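PDB 2P4H: vestitone reductase from Medicago sativa, which catalyses the NADPH-dependent, stereospecific reduction of (3R)-vestitone to the isoflavanol DMI, the penultimate step in biosynthesis of the defence compound medicarpin. Local coordinates for residues W16-L21 with Y26-T31; D102-I107 with F120-S125; K205-V210 with D310-C315; K292-V295 with D300-Y303. All blocks are in the same frame, centred on the assembly; numbering follows the deposited sequence.

Overall arrangement
Interactions 1 and 2 both set a helix against the parallel sheet of the Rossmann fold, and every residue that touches in them is buried; their centres lie about 17 Å apart. Interaction 3, also buried, joins the short helices around 205-210 to the C-terminal helix 305-319, about 28 Å from interaction 2 between centres. Interaction 4 is partly exposed and is nested in sequence within the loop that interaction 3 closes, its second segment leading toward helix 305-319. Interaction 1 alone adds a backbone hydrogen bond across its segments; interaction 2 rests on aromatic rings, interaction 3 on aliphatic branches, and interaction 4 on one phenylalanine ring.

Interaction 1: residues W16-L21 with Y26-T31; sequences WIIKSL and YSVNTT
Val28 stands between Ile18 and Leu21 and gives one methyl to each: CG1 meets Ile18 CG1 at 4.0 Å, while CG2 lies 3.7 Å from Leu21 CB. The valine has CG1 anti to its own backbone N (chi1 -179°), which leaves CG2 beside that N and turned to the leucine. One turn earlier on the helix side, Ile18 extends its CD1 to Thr30, crossing that side chain at about a right angle, with 3.6 Å between Ile18 CD1 and Thr30 OG1. The hydroxyl also has a polar partner, the carbonyl O of Val6. At the other end Leu21 CD2 sits over one face of the Tyr26 ring in a CH-pi contact, 4.2 Å from the centroid and 26° off the normal. The polar edge follows: Tyr26 N donates to Leu21 O at 3.0 Å, tying the strand's approach to the end of the helical segment, and the phenol OH is hydrogen-bonded to Glu239. A glycine in place of Tyr26 would probably strip Leu21 CD2 of its aromatic cover and leave Glu239 without this hydroxyl partner. Helix and strand run nearly antiparallel, at 157°, as the second half of the beta-alpha-beta unit formed by strand 3-7, helix 12-23 and strand 27-31. Thr30 lies beside Gly9 of the glycine-rich loop, predicted to bind NADP(+). Strand 27-31 pairs with strands 3-7 and 55-57, and helix 227-239 packs on Ile17 and Ser20.

Interaction 2: residues D102-I107 with F120-S125; sequences DGALGI and FIYTSS
Ile107 of helix 95-111 brings its CG2 methyl to the edge of the Phe120 ring, near the ring plane, in the aromatic-aliphatic half of this contact; the other half sets the methyl of Ala104 against the phenol of Tyr122. In the first, Ile107 CG2 lies 3.9 Å from Phe120 CE2, with CZ equally close. Ile107 CG1 is anti to the backbone N (chi1 -173°), so the CG2 methyl falls between that N and the carbonyl carbon and is the branch offered to the ring. Phe120 in turn carries its CG anti to N (chi1 -179°), and its CB points toward the helix. The methyl-phenol contact lies one turn back along the helix and two residues on along the strand. There Ala104 CB is 3.9 Å from Tyr122 OH and 4.3 Å from Tyr122 CE1, approaching the ring obliquely. The side chains bridge backbones that stay well apart: Ala104 CA and Tyr122 CA are 8.4 Å from each other. Across these segments the contact is one of van der Waals packing, mostly between side chains; the backbone bond from Gly106 N to Asp102 O, 2.8 Å, belongs to the helix itself. Strand 119-125 lies between strands 77-80 and 182-187 in the parallel Rossmann sheet, and helix 95-111 covers one of its faces. Ile78 of strand 77-80 touches both Ile107 and Phe120, His80 meets the Tyr122 ring, and Ala167 of helix 158-177 touches both Ala104 and Tyr122.

Interaction 3: residues K205-V210 with D310-C315; sequences KALVLV and DDAIQC
Leu207 and Ile313 meet because both turn their first branch back beside the backbone N: Leu207 CG stands anti to its carbonyl carbon (chi1 -64°), and Ile313 CG1 does the same (chi1 -73°). From there the leucine fork opens toward helix 305-319, and the two side chains run at a slant to one another. The CD2 methyl of Leu207 reaches Ile313 CG1 at 3.9 Å, the closest approach between the segments. Its other methyl, CD1, lies 4.4 Å from Ala312 CB, a looser touch on the neighbouring residue of the helix, so the two branches divide between adjacent positions. Ala312 has its CB directed toward the other segment, whereas Ile313 gets there through the gamma carbon. The contact is purely aliphatic and small, about 135 Å² in all.

Leu207 sits at a break in the helix: it is the first residue to leave the helix ending at 206 and the N-cap of helix 208-211, whose first turn is marked by the bond from Val210 N to Leu207 O at 2.9 Å. On the partner helix, Gln314 NE2 donates to Asp310 OD1 at 3.1 Å, meeting it from above the carboxylate plane; the same oxygen also bonds Tyr267 OH. Phe309 and Cys316 of helix 305-319 also touch Leu207, and Leu263 of helix 256-266 touches Ile313. Helix-to-helix packing of this kind, joining residues about a hundred positions apart, fits the C-terminal part of an extended short-chain dehydrogenase/reductase, where elements beyond the Rossmann core gather into a smaller second lobe.

Interaction 4: residues K292-V295 with D300-Y303; sequences KKLV and DFKY
The Phe301 ring receives Val295 at its edge and Leu294 obliquely: Val295 CG2 approaches near the ring plane, 4.2 Å from Phe301 CE1, while Leu294 CD2 lies 4.0 Å from Phe301 CZ. The chain doubles back after helix 292-296, in the C-terminal part of this Rossmann-fold reductase, and the loop leading into helix 305-319 brings Phe301 against the helix. Phe301 CG is anti to its carbonyl carbon (chi1 -75°), which swings the ring beside the backbone N and back toward the helix. Leu294, with CG anti to its backbone N (chi1 -179°), meets it at about a right angle. Leu294 is buried and Val295 exposed, so the ring spans the boundary between the interior and the solvent-facing side. Phe299 adds an edge-to-face ring contact to Phe301, and also touches Leu294; Pro251 and Thr291 lie against the ring as well.

The surrounding loop is tied by polar bonds to helix 227-239: Asp300 O accepts from Arg232 NH1, and Asp229 takes the backbone N of both Lys302 and Tyr303. These bonds hold the backbone on both sides of Phe301 and are likely to restrict where its ring can lie. Further along, the extended Lys302 chain passes over its neighbour, its CG 3.9 Å above the plane of the Tyr303 ring and over its centre.

Interaction 1: residues W16-L21 with Y26-T31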
loop_
_atom_site.group_PDB
_atom_site.type_symbol
_atom_site.label_atom_id
_atom_site.label_comp_id
_atom_site.label_asym_id
_atom_site.label_seq_id
_atom_site.Cartn_x
_atom_site.Cartn_y
_atom_site.Cartn_z
ATOM N N TRP A 16 -7.165 -6.774 -3.100
ATOM C CA TRP A 16 -8.276 -5.884 -2.786
ATOM C C TRP A 16 -8.530 -4.948 -3.962
ATOM O O TRP A 16 -9.678 -4.651 -4.296
ATOM C CB TRP A 16 -8.008 -5.065 -1.520
ATOM C CG TRP A 16 -9.254 -4.365 -1.082
ATOM C CD1 TRP A 16 -9.639 -3.091 -1.393
ATOM C CD2 TRP A 16 -10.352 -4.955 -0.378
ATOM N NE1 TRP A 16 -10.916 -2.856 -0.932
ATOM C CE2 TRP A 16 -11.374 -3.986 -0.305
ATOM C CE3 TRP A 16 -10.571 -6.217 0.195
ATOM C CZ2 TRP A 16 -12.603 -4.238 0.319
ATOM C CZ3 TRP A 16 -11.790 -6.468 0.812
ATOM C CH2 TRP A 16 -12.790 -5.484 0.869
ATOM N N ILE A 17 -7.457 -4.486 -4.594
ATOM C CA ILE A 17 -7.588 -3.603 -5.743
ATOM C C ILE A 17 -8.269 -4.335 -6.906
ATOM O O ILE A 17 -9.068 -3.740 -7.629
ATOM C CB ILE A 17 -6.205 -3.045 -6.163
ATOM C CG1 ILE A 17 -5.785 -1.959 -5.165
ATOM C CG2 ILE A 17 -6.255 -2.485 -7.581
ATOM C CD1 ILE A 17 -4.428 -1.334 -5.446
ATOM N N ILE A 18 -7.967 -5.621 -7.083
ATOM C CA ILE A 18 -8.605 -6.390 -8.151
ATOM C C ILE A 18 -10.106 -6.470 -7.861
ATOM O O ILE A 18 -10.935 -6.278 -8.751
ATOM C CB ILE A 18 -8.013 -7.815 -8.249
ATOM C CG1 ILE A 18 -6.594 -7.737 -8.823
ATOM C CG2 ILE A 18 -8.907 -8.706 -9.113
ATOM C CD1 ILE A 18 -5.888 -9.064 -8.921
ATOM N N LYS A 19 -10.445 -6.747 -6.605
ATOM C CA LYS A 19 -11.840 -6.826 -6.179
ATOM C C LYS A 19 -12.544 -5.509 -6.517
ATOM O O LYS A 19 -13.622 -5.493 -7.118
ATOM C CB LYS A 19 -11.893 -7.078 -4.668
ATOM C CG LYS A 19 -13.273 -7.008 -4.043
ATOM C CD LYS A 19 -13.180 -7.254 -2.542
ATOM C CE LYS A 19 -14.530 -7.124 -1.847
ATOM N NZ LYS A 19 -15.061 -5.736 -1.888
ATOM N N SER A 20 -11.912 -4.405 -6.135
ATOM C CA SER A 20 -12.441 -3.067 -6.367
ATOM C C SER A 20 -12.614 -2.744 -7.848
ATOM O O SER A 20 -13.643 -2.206 -8.261
ATOM C CB SER A 20 -11.513 -2.036 -5.721
ATOM O OG SER A 20 -11.887 -0.713 -6.061
ATOM N N LEU A 21 -11.604 -3.060 -8.649
ATOM C CA LEU A 21 -11.672 -2.792 -10.080
ATOM C C LEU A 21 -12.840 -3.528 -10.724
ATOM O O LEU A 21 -13.574 -2.959 -11.532
ATOM C CB LEU A 21 -10.361 -3.203 -10.756
ATOM C CG LEU A 21 -9.186 -2.241 -10.559
ATOM C CD1 LEU A 21 -7.890 -2.908 -10.997
ATOM C CD2 LEU A 21 -9.437 -0.963 -11.357
ATOM N N TYR A 26 -14.330 -2.419 -14.364
ATOM C CA TYR A 26 -13.114 -2.623 -15.141
ATOM C C TYR A 26 -12.819 -4.102 -15.351
ATOM O O TYR A 26 -13.345 -4.960 -14.640
ATOM C CB TYR A 26 -11.896 -2.018 -14.433
ATOM C CG TYR A 26 -11.842 -0.512 -14.384
ATOM C CD1 TYR A 26 -12.520 0.204 -13.397
ATOM C CD2 TYR A 26 -11.082 0.200 -15.311
ATOM C CE1 TYR A 26 -12.437 1.595 -13.334
ATOM C CE2 TYR A 26 -10.993 1.584 -15.258
ATOM C CZ TYR A 26 -11.670 2.274 -14.269
ATOM O OH TYR A 26 -11.565 3.645 -14.215
ATOM N N SER A 27 -11.986 -4.390 -16.347
ATOM C CA SER A 27 -11.542 -5.750 -16.598
ATOM C C SER A 27 -10.133 -5.735 -16.003
ATOM O O SER A 27 -9.525 -4.666 -15.882
ATOM C CB SER A 27 -11.521 -6.069 -18.099
ATOM O OG SER A 27 -10.798 -5.108 -18.845
ATOM N N VAL A 28 -9.610 -6.897 -15.633
ATOM C CA VAL A 28 -8.301 -6.942 -14.992
ATOM C C VAL A 28 -7.327 -8.011 -15.469
ATOM O O VAL A 28 -7.696 -9.170 -15.645
ATOM C CB VAL A 28 -8.474 -7.128 -13.464
ATOM C CG1 VAL A 28 -7.120 -7.161 -12.773
ATOM C CG2 VAL A 28 -9.341 -6.014 -12.902
ATOM N N ASN A 29 -6.081 -7.595 -15.674
ATOM C CA ASN A 29 -4.994 -8.495 -16.045
ATOM C C ASN A 29 -4.141 -8.477 -14.786
ATOM O O ASN A 29 -3.955 -7.418 -14.187
ATOM C CB ASN A 29 -4.160 -7.936 -17.201
ATOM C CG ASN A 29 -4.808 -8.137 -18.556
ATOM O OD1 ASN A 29 -4.303 -7.643 -19.568
ATOM N ND2 ASN A 29 -5.915 -8.868 -18.590
ATOM N N THR A 30 -3.628 -9.624 -14.367
ATOM C CA THR A 30 -2.805 -9.635 -13.169
ATOM C C THR A 30 -1.642 -10.610 -13.245
ATOM O O THR A 30 -1.705 -11.632 -13.939
ATOM C CB THR A 30 -3.658 -9.953 -11.906
ATOM O OG1 THR A 30 -2.874 -9.733 -10.723
ATOM C CG2 THR A 30 -4.128 -11.404 -11.921
ATOM N N THR A 31 -0.568 -10.257 -12.547
ATOM C CA THR A 31 0.621 -11.089 -12.445
ATOM C C THR A 31 0.742 -11.322 -10.941
ATOM O O THR A 31 0.427 -10.431 -10.144
ATOM C CB THR A 31 1.884 -10.377 -13.001
ATOM O OG1 THR A 31 2.123 -9.160 -12.284
ATOM C CG2 THR A 31 1.701 -10.060 -14.473
#

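Interaction 2: residues D102-I107 with F120-S125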
loop_
_atom_site.group_PDB
_atom_site.type_symbol
_atom_site.label_atom_id
_atom_site.label_comp_id
_atom_site.label_asym_id
_atom_site.label_seq_id
_atom_site.Cartn_x
_atom_site.Cartn_y
_atom_site.Cartn_z
ATOM N N ASP A 102 15.393 -3.018 -10.493
ATOM C CA ASP A 102 14.885 -3.814 -11.604
ATOM C C ASP A 102 13.431 -4.237 -11.391
ATOM O O ASP A 102 12.634 -4.227 -12.330
ATOM C CB ASP A 102 15.765 -5.052 -11.805
ATOM C CG ASP A 102 17.151 -4.705 -12.321
ATOM O OD1 ASP A 102 17.604 -3.564 -12.090
ATOM O OD2 ASP A 102 17.796 -5.574 -12.947
ATOM N N GLY A 103 13.088 -4.600 -10.159
ATOM C CA GLY A 103 11.731 -5.023 -9.856
ATOM C C GLY A 103 10.734 -3.881 -9.917
ATOM O O GLY A 103 9.576 -4.063 -10.298
ATOM N N ALA A 104 11.184 -2.696 -9.530
ATOM C CA ALA A 104 10.321 -1.526 -9.559
ATOM C C ALA A 104 10.128 -1.055 -10.996
ATOM O O ALA A 104 9.032 -0.642 -11.378
ATOM C CB ALA A 104 10.936 -0.405 -8.732
ATOM N N LEU A 105 11.191 -1.145 -11.794
ATOM C CA LEU A 105 11.159 -0.677 -13.176
ATOM C C LEU A 105 10.739 -1.646 -14.273
ATOM O O LEU A 105 10.381 -1.203 -15.361
ATOM C CB LEU A 105 12.524 -0.099 -13.559
ATOM C CG LEU A 105 13.043 1.084 -12.742
ATOM C CD1 LEU A 105 14.392 1.517 -13.295
ATOM C CD2 LEU A 105 12.054 2.235 -12.796
ATOM N N GLY A 106 10.784 -2.946 -14.002
ATOM C CA GLY A 106 10.432 -3.929 -15.016
ATOM C C GLY A 106 9.188 -3.634 -15.836
ATOM O O GLY A 106 9.250 -3.440 -17.057
ATOM N N ILE A 107 8.044 -3.596 -15.170
ATOM C CA ILE A 107 6.799 -3.342 -15.870
ATOM C C ILE A 107 6.693 -1.892 -16.359
ATOM O O ILE A 107 5.984 -1.607 -17.324
ATOM C CB ILE A 107 5.589 -3.739 -14.985
ATOM C CG1 ILE A 107 4.295 -3.628 -15.794
ATOM C CG2 ILE A 107 5.562 -2.897 -13.710
ATOM C CD1 ILE A 107 3.091 -4.231 -15.101
ATOM N N PHE A 120 0.294 5.181 -14.811
ATOM C CA PHE A 120 1.051 4.108 -14.173
ATOM C C PHE A 120 1.095 4.514 -12.706
ATOM O O PHE A 120 1.628 5.572 -12.370
ATOM C CB PHE A 120 2.472 4.039 -14.752
ATOM C CG PHE A 120 3.322 2.943 -14.166
ATOM C CD1 PHE A 120 3.895 3.083 -12.906
ATOM C CD2 PHE A 120 3.550 1.767 -14.880
ATOM C CE1 PHE A 120 4.683 2.069 -12.364
ATOM C CE2 PHE A 120 4.335 0.749 -14.347
ATOM C CZ PHE A 120 4.904 0.898 -13.088
ATOM N N ILE A 121 0.514 3.691 -11.841
ATOM C CA ILE A 121 0.484 4.009 -10.419
ATOM C C ILE A 121 1.333 3.027 -9.631
ATOM O O ILE A 121 1.089 1.816 -9.632
ATOM C CB ILE A 121 -0.961 4.008 -9.881
ATOM C CG1 ILE A 121 -1.811 4.968 -10.717
ATOM C CG2 ILE A 121 -0.976 4.446 -8.423
ATOM C CD1 ILE A 121 -3.243 5.131 -10.229
ATOM N N TYR A 122 2.341 3.572 -8.961
ATOM C CA TYR A 122 3.271 2.781 -8.170
ATOM C C TYR A 122 2.974 2.890 -6.685
ATOM O O TYR A 122 2.817 3.989 -6.153
ATOM C CB TYR A 122 4.703 3.251 -8.424
ATOM C CG TYR A 122 5.736 2.421 -7.705
ATOM C CD1 TYR A 122 6.002 1.115 -8.116
ATOM C CD2 TYR A 122 6.420 2.918 -6.594
ATOM C CE1 TYR A 122 6.919 0.320 -7.443
ATOM C CE2 TYR A 122 7.346 2.122 -5.909
ATOM C CZ TYR A 122 7.583 0.824 -6.345
ATOM O OH TYR A 122 8.478 0.014 -5.680
ATOM N N THR A 123 2.910 1.742 -6.026
ATOM C CA THR A 123 2.651 1.680 -4.598
ATOM C C THR A 123 3.934 1.914 -3.809
ATOM O O THR A 123 4.863 1.110 -3.897
ATOM C CB THR A 123 2.086 0.292 -4.207
ATOM O OG1 THR A 123 0.766 0.142 -4.746
ATOM C CG2 THR A 123 2.039 0.131 -2.697
ATOM N N SER A 124 4.003 3.015 -3.064
ATOM C CA SER A 124 5.176 3.269 -2.238
ATOM C C SER A 124 4.805 3.074 -0.772
ATOM O O SER A 124 3.746 2.521 -0.467
ATOM C CB SER A 124 5.757 4.665 -2.477
ATOM O OG SER A 124 7.054 4.744 -1.896
ATOM N N SER A 125 5.652 3.560 0.130
ATOM C CA SER A 125 5.461 3.329 1.555
ATOM C C SER A 125 5.931 4.471 2.445
ATOM O O SER A 125 6.779 5.264 2.048
ATOM C CB SER A 125 6.233 2.053 1.914
ATOM O OG SER A 125 6.554 1.975 3.286
#

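Interaction 3: residues K205-V210 with D310-C315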
loop_
_atom_site.group_PDB
_atom_site.type_symbol
_atom_site.label_atom_id
_atom_site.label_comp_id
_atom_site.label_asym_id
_atom_site.label_seq_id
_atom_site.Cartn_x
_atom_site.Cartn_y
_atom_site.Cartn_z
ATOM N N LYS A 205 -0.316 -5.709 13.034
ATOM C CA LYS A 205 0.312 -4.654 13.817
ATOM C C LYS A 205 -0.694 -3.608 14.287
ATOM O O LYS A 205 -0.631 -3.152 15.429
ATOM C CB LYS A 205 1.424 -3.984 13.005
ATOM C CG LYS A 205 2.605 -4.901 12.731
ATOM C CD LYS A 205 3.693 -4.194 11.949
ATOM C CE LYS A 205 4.873 -5.123 11.718
ATOM N NZ LYS A 205 5.362 -5.706 12.996
ATOM N N ALA A 206 -1.618 -3.229 13.409
ATOM C CA ALA A 206 -2.631 -2.234 13.753
ATOM C C ALA A 206 -3.574 -2.722 14.852
ATOM O O ALA A 206 -4.133 -1.918 15.605
ATOM C CB ALA A 206 -3.433 -1.861 12.508
ATOM N N LEU A 207 -3.750 -4.039 14.942
ATOM C CA LEU A 207 -4.642 -4.623 15.942
ATOM C C LEU A 207 -3.911 -5.172 17.161
ATOM O O LEU A 207 -4.433 -6.024 17.878
ATOM C CB LEU A 207 -5.484 -5.736 15.308
ATOM C CG LEU A 207 -6.448 -5.306 14.199
ATOM C CD1 LEU A 207 -7.301 -6.494 13.773
ATOM C CD2 LEU A 207 -7.336 -4.170 14.695
ATOM N N VAL A 208 -2.708 -4.669 17.410
ATOM C CA VAL A 208 -1.915 -5.128 18.540
ATOM C C VAL A 208 -2.664 -5.084 19.879
ATOM O O VAL A 208 -2.472 -5.960 20.725
ATOM C CB VAL A 208 -0.589 -4.323 18.641
ATOM C CG1 VAL A 208 -0.876 -2.848 18.871
ATOM C CG2 VAL A 208 0.283 -4.890 19.750
ATOM N N LEU A 209 -3.524 -4.089 20.075
ATOM C CA LEU A 209 -4.250 -3.994 21.341
ATOM C C LEU A 209 -5.327 -5.066 21.529
ATOM O O LEU A 209 -5.720 -5.353 22.661
ATOM C CB LEU A 209 -4.867 -2.599 21.512
ATOM C CG LEU A 209 -3.894 -1.423 21.664
ATOM C CD1 LEU A 209 -4.696 -0.161 21.962
ATOM C CD2 LEU A 209 -2.893 -1.690 22.785
ATOM N N VAL A 210 -5.804 -5.660 20.440
ATOM C CA VAL A 210 -6.823 -6.705 20.556
ATOM C C VAL A 210 -6.320 -8.089 20.157
ATOM O O VAL A 210 -6.926 -9.098 20.524
ATOM C CB VAL A 210 -8.075 -6.389 19.706
ATOM C CG1 VAL A 210 -8.734 -5.113 20.205
ATOM C CG2 VAL A 210 -7.698 -6.266 18.244
ATOM N N ASP A 310 -13.206 -1.421 12.377
ATOM C CA ASP A 310 -14.292 -2.391 12.390
ATOM C C ASP A 310 -14.201 -3.383 11.244
ATOM O O ASP A 310 -14.420 -4.579 11.441
ATOM C CB ASP A 310 -15.660 -1.710 12.354
ATOM C CG ASP A 310 -16.779 -2.672 12.705
ATOM O OD1 ASP A 310 -16.776 -3.184 13.846
ATOM O OD2 ASP A 310 -17.646 -2.926 11.843
ATOM N N ASP A 311 -13.882 -2.899 10.046
ATOM C CA ASP A 311 -13.771 -3.797 8.905
ATOM C C ASP A 311 -12.671 -4.825 9.138
ATOM O O ASP A 311 -12.842 -6.005 8.839
ATOM C CB ASP A 311 -13.508 -3.013 7.611
ATOM C CG ASP A 311 -14.757 -2.326 7.086
ATOM O OD1 ASP A 311 -15.867 -2.774 7.439
ATOM O OD2 ASP A 311 -14.639 -1.353 6.308
ATOM N N ALA A 312 -11.545 -4.383 9.688
ATOM C CA ALA A 312 -10.445 -5.294 9.962
ATOM C C ALA A 312 -10.834 -6.308 11.042
ATOM O O ALA A 312 -10.593 -7.506 10.900
ATOM C CB ALA A 312 -9.211 -4.506 10.402
ATOM N N ILE A 313 -11.445 -5.826 12.118
ATOM C CA ILE A 313 -11.842 -6.702 13.211
ATOM C C ILE A 313 -12.892 -7.731 12.801
ATOM O O ILE A 313 -12.747 -8.918 13.113
ATOM C CB ILE A 313 -12.316 -5.862 14.418
ATOM C CG1 ILE A 313 -11.093 -5.213 15.079
ATOM C CG2 ILE A 313 -13.078 -6.728 15.413
ATOM C CD1 ILE A 313 -11.423 -4.155 16.111
ATOM N N GLN A 314 -13.932 -7.303 12.089
ATOM C CA GLN A 314 -14.963 -8.246 11.657
ATOM C C GLN A 314 -14.377 -9.288 10.704
ATOM O O GLN A 314 -14.730 -10.470 10.770
ATOM C CB GLN A 314 -16.124 -7.520 10.966
ATOM C CG GLN A 314 -16.880 -6.523 11.840
ATOM C CD GLN A 314 -17.220 -7.067 13.218
ATOM O OE1 GLN A 314 -17.540 -8.248 13.376
ATOM N NE2 GLN A 314 -17.168 -6.201 14.222
ATOM N N CYS A 315 -13.478 -8.860 9.821
ATOM C CA CYS A 315 -12.870 -9.784 8.871
ATOM C C CYS A 315 -12.020 -10.802 9.628
ATOM O O CYS A 315 -12.070 -12.001 9.346
ATOM C CB CYS A 315 -12.017 -9.023 7.851
ATOM S SG CYS A 315 -11.459 -10.032 6.456
#

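Interaction 4: residues K292-V295 with D300-Y303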
loop_
_atom_site.group_PDB
_atom_site.type_symbol
_atom_site.label_atom_id
_atom_site.label_comp_id
_atom_site.label_asym_id
_atom_site.label_seq_id
_atom_site.Cartn_x
_atom_site.Cartn_y
_atom_site.Cartn_z
ATOM N N LYS A 292 -2.902 16.505 2.394
ATOM C CA LYS A 292 -3.530 17.688 1.820
ATOM C C LYS A 292 -3.396 17.738 0.292
ATOM O O LYS A 292 -4.332 18.132 -0.397
ATOM C CB LYS A 292 -2.918 18.947 2.441
ATOM C CG LYS A 292 -3.424 20.254 1.851
ATOM C CD LYS A 292 -2.872 21.442 2.628
ATOM C CE LYS A 292 -3.296 22.770 2.014
ATOM N NZ LYS A 292 -2.725 22.957 0.651
ATOM N N LYS A 293 -2.247 17.331 -0.247
ATOM C CA LYS A 293 -2.058 17.372 -1.698
ATOM C C LYS A 293 -3.105 16.543 -2.441
ATOM O O LYS A 293 -3.688 16.998 -3.432
ATOM C CB LYS A 293 -0.652 16.888 -2.063
ATOM C CG LYS A 293 -0.303 17.052 -3.535
ATOM C CD LYS A 293 1.072 16.470 -3.834
ATOM C CE LYS A 293 1.432 16.596 -5.311
ATOM N NZ LYS A 293 2.786 16.031 -5.601
ATOM N N LEU A 294 -3.350 15.328 -1.965
ATOM C CA LEU A 294 -4.330 14.460 -2.606
ATOM C C LEU A 294 -5.751 15.014 -2.474
ATOM O O LEU A 294 -6.543 14.932 -3.412
ATOM C CB LEU A 294 -4.246 13.050 -2.012
ATOM C CG LEU A 294 -5.194 11.984 -2.571
ATOM C CD1 LEU A 294 -5.031 11.870 -4.077
ATOM C CD2 LEU A 294 -4.899 10.651 -1.902
ATOM N N VAL A 295 -6.071 15.577 -1.313
ATOM C CA VAL A 295 -7.397 16.144 -1.103
ATOM C C VAL A 295 -7.567 17.400 -1.967
ATOM O O VAL A 295 -8.645 17.627 -2.524
ATOM C CB VAL A 295 -7.626 16.473 0.394
ATOM C CG1 VAL A 295 -8.940 17.231 0.575
ATOM C CG2 VAL A 295 -7.662 15.177 1.204
ATOM N N ASP A 300 -11.728 12.340 -2.401
ATOM C CA ASP A 300 -12.432 12.389 -1.125
ATOM C C ASP A 300 -12.377 11.024 -0.460
ATOM O O ASP A 300 -12.734 10.018 -1.072
ATOM C CB ASP A 300 -13.898 12.786 -1.326
ATOM C CG ASP A 300 -14.055 14.194 -1.863
ATOM O OD1 ASP A 300 -13.620 14.450 -3.005
ATOM O OD2 ASP A 300 -14.616 15.046 -1.142
ATOM N N PHE A 301 -11.919 10.991 0.787
ATOM C CA PHE A 301 -11.861 9.737 1.522
ATOM C C PHE A 301 -13.267 9.349 1.954
ATOM O O PHE A 301 -14.052 10.192 2.394
ATOM C CB PHE A 301 -10.938 9.854 2.736
ATOM C CG PHE A 301 -9.482 9.846 2.379
ATOM C CD1 PHE A 301 -8.841 11.013 1.977
ATOM C CD2 PHE A 301 -8.769 8.653 2.374
ATOM C CE1 PHE A 301 -7.507 10.989 1.568
ATOM C CE2 PHE A 301 -7.436 8.615 1.967
ATOM C CZ PHE A 301 -6.804 9.783 1.562
ATOM N N LYS A 302 -13.572 8.064 1.829
ATOM C CA LYS A 302 -14.889 7.533 2.158
ATOM C C LYS A 302 -15.030 6.957 3.565
ATOM O O LYS A 302 -16.110 7.018 4.159
ATOM C CB LYS A 302 -15.250 6.455 1.134
ATOM C CG LYS A 302 -16.534 5.689 1.419
ATOM C CD LYS A 302 -16.811 4.676 0.319
ATOM C CE LYS A 302 -18.063 3.860 0.610
ATOM N NZ LYS A 302 -18.357 2.885 -0.474
ATOM N N TYR A 303 -13.941 6.426 4.109
ATOM C CA TYR A 303 -13.987 5.779 5.415
ATOM C C TYR A 303 -13.394 6.529 6.598
ATOM O O TYR A 303 -12.468 7.323 6.456
ATOM C CB TYR A 303 -13.317 4.412 5.297
ATOM C CG TYR A 303 -13.925 3.561 4.214
ATOM C CD1 TYR A 303 -15.081 2.819 4.455
ATOM C CD2 TYR A 303 -13.373 3.524 2.935
ATOM C CE1 TYR A 303 -15.668 2.059 3.450
ATOM C CE2 TYR A 303 -13.955 2.768 1.919
ATOM C CZ TYR A 303 -15.102 2.037 2.186
ATOM O OH TYR A 303 -15.675 1.281 1.192
#